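Local coordinates for hemoglobin subunit alpha (Isurus oxyrinchus, PDB 3MKB), which probably binds oxygen reversibly at its haem iron and transports it in the blood as part of a tetramer with beta subunits, at residues L91-D94 with P95-P99. Numbering follows the deposited sequence.
Sequences LLVD and PSNFP. With HEM (protoporphyrin IX containing Fe), chain E.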
loop_
_atom_site.group_PDB
_atom_site.type_symbol
_atom_site.label_atom_id
_atom_site.label_comp_id
_atom_site.label_asym_id
_atom_site.label_seq_id
_atom_site.Cartn_x
_atom_site.Cartn_y
_atom_site.Cartn_z
ATOM N N LEU A 91 11.520 -3.336 -18.030
ATOM C CA LEU A 91 12.149 -3.554 -16.689
ATOM C C LEU A 91 11.251 -4.333 -15.743
ATOM O O LEU A 91 11.770 -5.037 -14.852
ATOM C CB LEU A 91 12.547 -2.221 -16.032
ATOM C CG LEU A 91 13.472 -1.312 -16.847
ATOM C CD1 LEU A 91 13.373 0.154 -16.378
ATOM C CD2 LEU A 91 14.918 -1.884 -16.771
ATOM N N LEU A 92 9.931 -4.193 -15.936
ATOM C CA LEU A 92 8.859 -4.871 -15.162
ATOM C C LEU A 92 8.956 -4.597 -13.691
ATOM O O LEU A 92 8.929 -5.492 -12.845
ATOM C CB LEU A 92 8.774 -6.392 -15.462
ATOM C CG LEU A 92 8.606 -6.716 -16.974
ATOM C CD1 LEU A 92 8.940 -8.173 -17.263
ATOM C CD2 LEU A 92 7.238 -6.332 -17.497
ATOM N N VAL A 93 9.090 -3.334 -13.370
ATOM C CA VAL A 93 9.241 -2.950 -11.948
ATOM C C VAL A 93 7.867 -3.041 -11.305
ATOM O O VAL A 93 6.869 -2.534 -11.852
ATOM C CB VAL A 93 9.792 -1.489 -11.837
ATOM C CG1 VAL A 93 9.532 -0.926 -10.455
ATOM C CG2 VAL A 93 11.263 -1.367 -12.365
ATOM N N ASP A 94 7.770 -3.689 -10.146
ATOM C CA ASP A 94 6.464 -3.728 -9.486
ATOM C C ASP A 94 6.024 -2.287 -9.104
ATOM O O ASP A 94 6.784 -1.529 -8.500
ATOM C CB ASP A 94 6.513 -4.694 -8.281
ATOM C CG ASP A 94 5.163 -4.886 -7.614
ATOM O OD1 ASP A 94 4.541 -3.879 -7.199
ATOM O OD2 ASP A 94 4.742 -6.050 -7.467
ATOM N N PRO A 95 4.812 -1.885 -9.555
ATOM C CA PRO A 95 4.305 -0.551 -9.398
ATOM C C PRO A 95 4.235 -0.049 -7.955
ATOM O O PRO A 95 4.277 1.172 -7.743
ATOM C CB PRO A 95 2.874 -0.604 -10.024
ATOM C CG PRO A 95 2.840 -1.853 -10.890
ATOM C CD PRO A 95 3.899 -2.776 -10.304
ATOM N N SER A 96 4.076 -0.944 -6.969
ATOM C CA SER A 96 4.169 -0.522 -5.576
ATOM C C SER A 96 5.436 0.268 -5.255
ATOM O O SER A 96 5.510 1.015 -4.249
ATOM C CB SER A 96 4.008 -1.732 -4.629
ATOM O OG SER A 96 2.689 -2.277 -4.742
ATOM N N ASN A 97 6.449 0.166 -6.107
ATOM C CA ASN A 97 7.734 0.806 -5.775
ATOM C C ASN A 97 7.675 2.301 -6.070
ATOM O O ASN A 97 8.368 3.082 -5.425
ATOM C CB ASN A 97 8.889 0.214 -6.585
ATOM C CG ASN A 97 9.200 -1.250 -6.229
ATOM O OD1 ASN A 97 8.740 -2.220 -6.891
ATOM N ND2 ASN A 97 9.967 -1.406 -5.122
ATOM N N PHE A 98 6.839 2.721 -7.032
ATOM C CA PHE A 98 6.827 4.174 -7.390
ATOM C C PHE A 98 6.448 5.059 -6.197
ATOM O O PHE A 98 7.160 5.931 -5.868
ATOM C CB PHE A 98 5.920 4.395 -8.633
ATOM C CG PHE A 98 6.493 3.710 -9.860
ATOM C CD1 PHE A 98 7.775 4.065 -10.304
ATOM C CD2 PHE A 98 5.804 2.643 -10.493
ATOM C CE1 PHE A 98 8.405 3.408 -11.463
ATOM C CE2 PHE A 98 6.409 1.935 -11.582
ATOM C CZ PHE A 98 7.709 2.303 -12.074
ATOM N N PRO A 99 5.302 4.830 -5.539
ATOM C CA PRO A 99 5.120 5.734 -4.376
ATOM C C PRO A 99 6.124 5.614 -3.241
ATOM O O PRO A 99 6.341 6.606 -2.533
ATOM C CB PRO A 99 3.705 5.439 -3.913
ATOM C CG PRO A 99 3.242 4.231 -4.682
ATOM C CD PRO A 99 4.138 3.943 -5.773
HETATM C CHA HEM E . 16.255 2.997 -15.786
HETATM C CHB HEM E . 13.545 6.876 -14.864
HETATM C CHC HEM E . 11.730 4.790 -10.826
HETATM C CHD HEM E . 14.096 0.754 -11.952
HETATM C C1A HEM E . 15.667 4.234 -15.932
HETATM C C2A HEM E . 15.892 5.191 -16.987
HETATM C C3A HEM E . 15.123 6.279 -16.768
HETATM C C4A HEM E . 14.424 6.037 -15.509
HETATM C CMA HEM E . 14.979 7.589 -17.630
HETATM C CAA HEM E . 16.768 4.830 -18.200
HETATM C CBA HEM E . 15.629 4.264 -19.113
HETATM C CGA HEM E . 16.050 4.155 -20.546
HETATM O O1A HEM E . 17.298 4.036 -20.773
HETATM O O2A HEM E . 15.167 4.175 -21.457
HETATM C C1B HEM E . 12.816 6.629 -13.714
HETATM C C2B HEM E . 11.819 7.513 -13.154
HETATM C C3B HEM E . 11.344 6.954 -12.029
HETATM C C4B HEM E . 11.987 5.677 -11.852
HETATM C CMB HEM E . 11.372 8.898 -13.700
HETATM C CAB HEM E . 10.241 7.494 -11.084
HETATM C CBB HEM E . 9.870 8.779 -10.944
HETATM C C1C HEM E . 12.202 3.493 -10.731
HETATM C C2C HEM E . 11.923 2.541 -9.654
HETATM C C3C HEM E . 12.602 1.400 -9.934
HETATM C C4C HEM E . 13.317 1.614 -11.206
HETATM C CMC HEM E . 11.038 2.919 -8.431
HETATM C CAC HEM E . 12.595 0.126 -9.047
HETATM C CBC HEM E . 12.478 0.227 -7.690
HETATM C C1D HEM E . 14.922 1.045 -13.038
HETATM C C2D HEM E . 15.949 0.145 -13.491
HETATM C C3D HEM E . 16.691 0.800 -14.618
HETATM C C4D HEM E . 15.962 2.046 -14.817
HETATM C CMD HEM E . 16.321 -1.235 -12.878
HETATM C CAD HEM E . 17.900 0.145 -15.381
HETATM C CBD HEM E . 19.315 0.644 -14.950
HETATM C CGD HEM E . 19.887 0.121 -13.612
HETATM O O1D HEM E . 19.883 -1.126 -13.317
HETATM O O2D HEM E . 20.382 0.942 -12.788
HETATM N NA HEM E . 14.788 4.792 -15.067
HETATM N NB HEM E . 12.898 5.484 -12.883
HETATM N NC HEM E . 13.022 2.865 -11.622
HETATM N ND HEM E . 14.947 2.186 -13.848
HETATM FE FE HEM E . 13.907 3.867 -13.355
HETATM O O HOH W 1 2.793 -4.858 -5.169
#
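D94 and S96 meet where the chain turns into helix 97-112, and their bond shows how one carboxylate can do two jobs. With CG of D94 anti to the backbone N (chi1 -175°), the D94 side chain runs along the start of the turn and crosses that of P95 at about a right angle. There OD1 takes the backbone N-H of S96, N to OD1 3.0 Å, the donor lying nearly in line with the C-O bond. A water donates to the same OD1 and accepts from S96 OG, closing a small polar ring beside the cap. The other oxygen, OD2, faces the beta subunit and accepts from S92 OG and W37 NE1 of that chain, so the residue that caps the turn also reaches across the subunit interface. D94 to N97 form a type I beta turn.

V93 faces the other way, toward the haem. Its two methyls share the work: CG1, anti to the backbone N (chi1 162°), packs 3.5 Å from haem CAC, while CG2 lies 3.6 Å from the methine carbon CHD. CG1 also touches F98, lying oblique to its ring, 4.0 Å from CZ. The F98 ring in turn presents its edge to the porphyrin, haem CHC lying near the ring plane and 3.7 Å from CE1. L91 extends the same apolar lining, with CD1 3.6 Å from haem C4D. Such an arrangement belongs to the FG corner of the globin fold, where haem pocket and alpha-beta interface are joined by one short turn.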